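FeeM (Uncultured bacterium, PDB 2G0B) catalyses the N-acylation of amino acids such as tyrosine, probably taking the fatty acyl chain from an acyl carrier protein, to give long-chain N-acyl amino acids. Local coordinates at residues F52-I66 with E119-A131. Numbering follows the deposited sequence.
Sequences FGLFNGEVLYGTISI and EAASLFTMVLTYA. With NLT (N-dodecanoyl-L-tyrosine), chain I.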
loop_
_atom_site.group_PDB
_atom_site.type_symbol
_atom_site.label_atom_id
_atom_site.label_comp_id
_atom_site.label_asym_id
_atom_site.label_seq_id
_atom_site.Cartn_x
_atom_site.Cartn_y
_atom_site.Cartn_z
ATOM N N PHE A 52 4.295 6.727 4.536
ATOM C CA PHE A 52 4.022 7.989 3.872
ATOM C C PHE A 52 2.697 8.545 4.383
ATOM O O PHE A 52 1.871 7.801 4.920
ATOM C CB PHE A 52 3.962 7.801 2.357
ATOM C CG PHE A 52 5.209 7.232 1.770
ATOM C CD1 PHE A 52 6.323 8.031 1.558
ATOM C CD2 PHE A 52 5.278 5.896 1.427
ATOM C CE1 PHE A 52 7.489 7.500 1.012
ATOM C CE2 PHE A 52 6.437 5.360 0.885
ATOM C CZ PHE A 52 7.545 6.163 0.679
ATOM N N GLY A 53 2.503 9.850 4.229
ATOM C CA GLY A 53 1.288 10.491 4.669
ATOM C C GLY A 53 0.787 11.521 3.683
ATOM O O GLY A 53 1.535 12.018 2.847
ATOM N N LEU A 54 -0.493 11.840 3.792
ATOM C CA LEU A 54 -1.136 12.782 2.913
ATOM C C LEU A 54 -1.876 13.778 3.757
ATOM O O LEU A 54 -2.744 13.408 4.547
ATOM C CB LEU A 54 -2.101 12.053 1.987
ATOM C CG LEU A 54 -2.671 12.796 0.778
ATOM C CD1 LEU A 54 -1.592 13.501 -0.018
ATOM C CD2 LEU A 54 -3.433 11.838 -0.099
ATOM N N PHE A 55 -1.543 15.052 3.571
ATOM C CA PHE A 55 -2.040 16.129 4.416
ATOM C C PHE A 55 -2.933 17.106 3.672
ATOM O O PHE A 55 -2.562 17.629 2.618
ATOM C CB PHE A 55 -0.872 16.903 5.027
ATOM C CG PHE A 55 -0.028 16.098 5.949
ATOM C CD1 PHE A 55 1.042 15.359 5.466
ATOM C CD2 PHE A 55 -0.278 16.098 7.310
ATOM C CE1 PHE A 55 1.804 14.623 6.304
ATOM C CE2 PHE A 55 0.496 15.366 8.156
ATOM C CZ PHE A 55 1.538 14.629 7.655
ATOM N N ASN A 56 -4.102 17.368 4.242
ATOM C CA ASN A 56 -4.957 18.437 3.773
ATOM C C ASN A 56 -4.654 19.664 4.582
ATOM O O ASN A 56 -5.199 19.842 5.674
ATOM C CB ASN A 56 -6.426 18.075 3.945
ATOM C CG ASN A 56 -7.295 18.662 2.872
ATOM O OD1 ASN A 56 -6.979 19.712 2.300
ATOM N ND2 ASN A 56 -8.411 17.988 2.579
ATOM N N GLY A 57 -3.747 20.492 4.067
ATOM C CA GLY A 57 -3.339 21.704 4.736
ATOM C C GLY A 57 -2.889 21.433 6.145
ATOM O O GLY A 57 -3.379 22.068 7.092
ATOM N N GLU A 58 -2.011 20.439 6.281
ATOM C CA GLU A 58 -1.382 20.054 7.562
ATOM C C GLU A 58 -2.136 19.081 8.488
ATOM O O GLU A 58 -1.555 18.602 9.454
ATOM C CB GLU A 58 -0.878 21.270 8.347
ATOM C CG GLU A 58 0.550 21.640 8.011
ATOM C CD GLU A 58 0.841 23.069 8.348
ATOM O OE1 GLU A 58 -0.126 23.863 8.432
ATOM O OE2 GLU A 58 2.030 23.411 8.547
ATOM N N VAL A 59 -3.412 18.803 8.220
ATOM C CA VAL A 59 -4.053 17.679 8.904
ATOM C C VAL A 59 -3.951 16.439 8.050
ATOM O O VAL A 59 -4.147 16.491 6.845
ATOM C CB VAL A 59 -5.519 17.947 9.420
ATOM C CG1 VAL A 59 -5.726 19.398 9.744
ATOM C CG2 VAL A 59 -6.553 17.458 8.452
ATOM N N LEU A 60 -3.556 15.342 8.681
ATOM C CA LEU A 60 -3.311 14.093 7.987
ATOM C C LEU A 60 -4.612 13.415 7.692
ATOM O O LEU A 60 -5.433 13.222 8.593
ATOM C CB LEU A 60 -2.425 13.188 8.843
ATOM C CG LEU A 60 -1.956 11.857 8.269
ATOM C CD1 LEU A 60 -0.909 12.072 7.225
ATOM C CD2 LEU A 60 -1.419 10.999 9.368
ATOM N N TYR A 61 -4.815 13.057 6.428
ATOM C CA TYR A 61 -6.040 12.380 6.043
ATOM C C TYR A 61 -5.839 11.038 5.374
ATOM O O TYR A 61 -6.774 10.251 5.277
ATOM C CB TYR A 61 -6.968 13.292 5.221
ATOM C CG TYR A 61 -6.550 13.595 3.794
ATOM C CD1 TYR A 61 -7.018 12.821 2.726
ATOM C CD2 TYR A 61 -5.768 14.716 3.499
ATOM C CE1 TYR A 61 -6.678 13.126 1.410
ATOM C CE2 TYR A 61 -5.421 15.035 2.183
ATOM C CZ TYR A 61 -5.884 14.237 1.145
ATOM O OH TYR A 61 -5.547 14.528 -0.153
ATOM N N GLY A 62 -4.620 10.761 4.938
ATOM C CA GLY A 62 -4.352 9.530 4.227
ATOM C C GLY A 62 -2.956 9.047 4.451
ATOM O O GLY A 62 -2.054 9.837 4.679
ATOM N N THR A 63 -2.771 7.738 4.384
ATOM C CA THR A 63 -1.469 7.145 4.652
ATOM C C THR A 63 -1.245 5.875 3.854
ATOM O O THR A 63 -2.195 5.199 3.469
ATOM C CB THR A 63 -1.296 6.879 6.163
ATOM O OG1 THR A 63 -0.113 6.111 6.377
ATOM C CG2 THR A 63 -2.400 5.978 6.702
ATOM N N ILE A 64 0.021 5.583 3.576
ATOM C CA ILE A 64 0.423 4.334 2.925
ATOM C C ILE A 64 1.826 3.963 3.385
ATOM O O ILE A 64 2.664 4.831 3.588
ATOM C CB ILE A 64 0.333 4.447 1.347
ATOM C CG1 ILE A 64 0.300 3.063 0.701
ATOM C CG2 ILE A 64 1.474 5.287 0.767
ATOM C CD1 ILE A 64 -0.301 3.048 -0.691
ATOM N N SER A 65 2.061 2.683 3.610
ATOM C CA SER A 65 3.391 2.227 3.992
ATOM C C SER A 65 3.942 1.179 3.033
ATOM O O SER A 65 3.216 0.615 2.223
ATOM C CB SER A 65 3.399 1.690 5.425
ATOM O OG SER A 65 2.844 2.618 6.335
ATOM N N ILE A 66 5.239 0.940 3.130
ATOM C CA ILE A 66 5.900 -0.078 2.333
ATOM C C ILE A 66 6.892 -0.847 3.214
ATOM O O ILE A 66 7.668 -0.239 3.946
ATOM C CB ILE A 66 6.597 0.564 1.088
ATOM C CG1 ILE A 66 7.599 -0.400 0.460
ATOM C CG2 ILE A 66 7.272 1.879 1.439
ATOM C CD1 ILE A 66 7.687 -0.272 -1.045
ATOM N N GLU A 119 -7.444 9.285 -5.669
ATOM C CA GLU A 119 -7.234 10.543 -4.974
ATOM C C GLU A 119 -6.041 10.396 -4.054
ATOM O O GLU A 119 -5.709 11.310 -3.302
ATOM C CB GLU A 119 -8.484 10.924 -4.206
ATOM C CG GLU A 119 -9.724 10.810 -5.065
ATOM C CD GLU A 119 -10.995 10.972 -4.283
ATOM O OE1 GLU A 119 -11.377 9.998 -3.592
ATOM O OE2 GLU A 119 -11.613 12.079 -4.361
ATOM N N ALA A 120 -5.410 9.219 -4.119
ATOM C CA ALA A 120 -4.167 8.936 -3.418
ATOM C C ALA A 120 -3.005 8.831 -4.418
ATOM O O ALA A 120 -1.966 8.220 -4.127
ATOM C CB ALA A 120 -4.293 7.673 -2.635
ATOM N N ALA A 121 -3.188 9.446 -5.586
ATOM C CA ALA A 121 -2.191 9.443 -6.649
ATOM C C ALA A 121 -0.806 9.924 -6.184
ATOM O O ALA A 121 0.213 9.353 -6.572
ATOM C CB ALA A 121 -2.679 10.275 -7.824
ATOM N N SER A 122 -0.770 10.955 -5.342
ATOM C CA SER A 122 0.509 11.493 -4.874
ATOM C C SER A 122 1.169 10.561 -3.876
ATOM O O SER A 122 2.382 10.495 -3.820
ATOM C CB SER A 122 0.351 12.896 -4.291
ATOM O OG SER A 122 -0.318 12.847 -3.051
ATOM N N LEU A 123 0.365 9.819 -3.113
ATOM C CA LEU A 123 0.893 8.772 -2.237
ATOM C C LEU A 123 1.511 7.635 -3.060
ATOM O O LEU A 123 2.546 7.090 -2.691
ATOM C CB LEU A 123 -0.199 8.214 -1.326
ATOM C CG LEU A 123 -0.543 8.947 -0.027
ATOM C CD1 LEU A 123 -1.718 8.273 0.652
ATOM C CD2 LEU A 123 0.631 9.008 0.905
ATOM N N PHE A 124 0.867 7.294 -4.182
ATOM C CA PHE A 124 1.346 6.229 -5.067
ATOM C C PHE A 124 2.643 6.606 -5.760
ATOM O O PHE A 124 3.541 5.774 -5.888
ATOM C CB PHE A 124 0.295 5.865 -6.115
ATOM C CG PHE A 124 -0.927 5.184 -5.558
ATOM C CD1 PHE A 124 -2.101 5.137 -6.304
ATOM C CD2 PHE A 124 -0.911 4.580 -4.307
ATOM C CE1 PHE A 124 -3.237 4.512 -5.809
ATOM C CE2 PHE A 124 -2.052 3.948 -3.807
ATOM C CZ PHE A 124 -3.208 3.915 -4.559
ATOM N N THR A 125 2.744 7.859 -6.206
ATOM C CA THR A 125 3.979 8.351 -6.828
ATOM C C THR A 125 5.161 8.216 -5.877
ATOM O O THR A 125 6.275 7.856 -6.288
ATOM C CB THR A 125 3.861 9.823 -7.263
ATOM O OG1 THR A 125 2.578 10.072 -7.846
ATOM C CG2 THR A 125 4.777 10.063 -8.389
ATOM N N MET A 126 4.908 8.506 -4.605
ATOM C CA MET A 126 5.914 8.371 -3.579
ATOM C C MET A 126 6.353 6.916 -3.399
ATOM O O MET A 126 7.536 6.653 -3.245
ATOM C CB MET A 126 5.428 8.989 -2.269
ATOM C CG MET A 126 5.404 10.514 -2.303
ATOM S SD MET A 126 5.327 11.231 -0.693
ATOM C CE MET A 126 6.994 11.580 -0.434
ATOM N N VAL A 127 5.403 5.980 -3.474
ATOM C CA VAL A 127 5.715 4.545 -3.399
ATOM C C VAL A 127 6.517 4.100 -4.628
ATOM O O VAL A 127 7.536 3.412 -4.494
ATOM C CB VAL A 127 4.430 3.661 -3.262
ATOM C CG1 VAL A 127 4.770 2.177 -3.369
ATOM C CG2 VAL A 127 3.719 3.939 -1.961
ATOM N N LEU A 128 6.066 4.521 -5.811
ATOM C CA LEU A 128 6.751 4.208 -7.061
ATOM C C LEU A 128 8.184 4.759 -7.104
ATOM O O LEU A 128 9.105 4.016 -7.438
ATOM C CB LEU A 128 5.941 4.695 -8.269
ATOM C CG LEU A 128 6.536 4.412 -9.656
ATOM C CD1 LEU A 128 6.475 2.932 -9.990
ATOM C CD2 LEU A 128 5.838 5.219 -10.711
ATOM N N THR A 129 8.376 6.040 -6.741
ATOM C CA THR A 129 9.737 6.624 -6.721
ATOM C C THR A 129 10.644 5.860 -5.774
ATOM O O THR A 129 11.768 5.541 -6.129
ATOM C CB THR A 129 9.763 8.177 -6.385
ATOM O OG1 THR A 129 8.827 8.480 -5.345
ATOM C CG2 THR A 129 9.285 9.014 -7.571
ATOM N N TYR A 130 10.124 5.536 -4.588
ATOM C CA TYR A 130 10.847 4.733 -3.601
ATOM C C TYR A 130 11.282 3.388 -4.189
ATOM O O TYR A 130 12.416 2.978 -4.016
ATOM C CB TYR A 130 9.981 4.511 -2.351
ATOM C CG TYR A 130 10.656 3.718 -1.236
ATOM C CD1 TYR A 130 11.543 4.334 -0.357
ATOM C CD2 TYR A 130 10.369 2.364 -1.042
ATOM C CE1 TYR A 130 12.144 3.627 0.669
ATOM C CE2 TYR A 130 10.974 1.638 -0.024
ATOM C CZ TYR A 130 11.864 2.278 0.835
ATOM O OH TYR A 130 12.476 1.568 1.859
ATOM N N ALA A 131 10.372 2.740 -4.917
ATOM C CA ALA A 131 10.635 1.447 -5.535
ATOM C C ALA A 131 11.662 1.517 -6.667
ATOM O O ALA A 131 12.363 0.525 -6.955
ATOM C CB ALA A 131 9.356 0.847 -6.032
HETATM N N NLT I . -4.110 -3.955 1.918
HETATM C C1 NLT I . -3.901 -2.733 1.413
HETATM O OL NLT I . -3.904 -1.709 2.088
HETATM C C2 NLT I . -3.678 -2.667 -0.090
HETATM C C3 NLT I . -2.524 -1.733 -0.480
HETATM C C4 NLT I . -2.655 -1.245 -1.932
HETATM C C5 NLT I . -1.516 -0.291 -2.309
HETATM C C6 NLT I . -1.402 -0.066 -3.817
HETATM C C7 NLT I . -0.067 0.580 -4.193
HETATM C C8 NLT I . -0.132 1.224 -5.573
HETATM C C9 NLT I . 1.207 1.827 -6.020
HETATM C C10 NLT I . 1.402 1.537 -7.507
HETATM C C11 NLT I . 2.756 1.975 -8.065
HETATM C C12 NLT I . 2.733 1.910 -9.593
HETATM C CA NLT I . -4.455 -4.233 3.313
HETATM C CB NLT I . -4.658 -5.731 3.515
HETATM C CG NLT I . -6.086 -6.141 3.229
HETATM C CD2 NLT I . -7.136 -5.590 3.952
HETATM C CE2 NLT I . -8.439 -5.970 3.684
HETATM C CZ NLT I . -8.693 -6.911 2.707
HETATM C CE1 NLT I . -7.648 -7.463 1.976
HETATM C CD1 NLT I . -6.343 -7.080 2.239
HETATM O OH NLT I . -9.941 -7.276 2.455
HETATM C C NLT I . -3.378 -3.809 4.268
HETATM O O NLT I . -2.188 -3.949 3.913
HETATM O O2 NLT I . -3.702 -3.334 5.387
#
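L123 and F52 bury the most surface where helix 121-131 packs lengthwise on the beta hairpin of strands 52-56 and 59-66, an alpha-on-beta layer of the acetyltransferase-like fold. The helix axis runs nearly parallel to strand 59-66, at 18° and 9.0 Å, and roughly antiparallel to strand 52-56, so alternate residues of the hairpin, F52, L54, I64 and I66, meet successive helix turns. L123 plugs the middle: its CG rests 4.0 Å from L54 CB, while its CD2 methyl reaches between the strands to F52 CB and I64 CG2. A branched leucine suits this place because its two methyls spread over both strands. G62 has no side chain where one would point at the helix, and L123 CD1 lies 4.1 Å from G62 C. G62 also belongs to a classic beta bulge, in which Y61 N and G62 N both bond to L54 O.

F52 extends the layer toward the next turns. With CG anti to its carbonyl carbon (chi1 -58°), the F52 ring turns one face to M126, whose CB sits over it in a CH-pi contact, 4.3 Å from the ring centroid. The M126 sulfur approaches obliquely, a Met-aromatic contact suited to a flexible thioether beside a flat ring. V127 CG2 and Y130 CB close in obliquely on the same ring. Farther along, I66 packs its CD1 against Y130 CD2, while the Y130 hydroxyl is hydrogen-bonded to OD1 of N68, farther along the same strand as I66.

On the pocket side, I64 points its two branches to different neighbours: CG2 touches V127 CG2, and CD1 touches C5 of the dodecanoyl chain of the bound N-dodecanoyl-L-tyrosine. F124 joins it there, one ring face against the acyl carbon C8 and the edge, in plane, meeting I64 CD1 at 3.7 Å from F124 CE2.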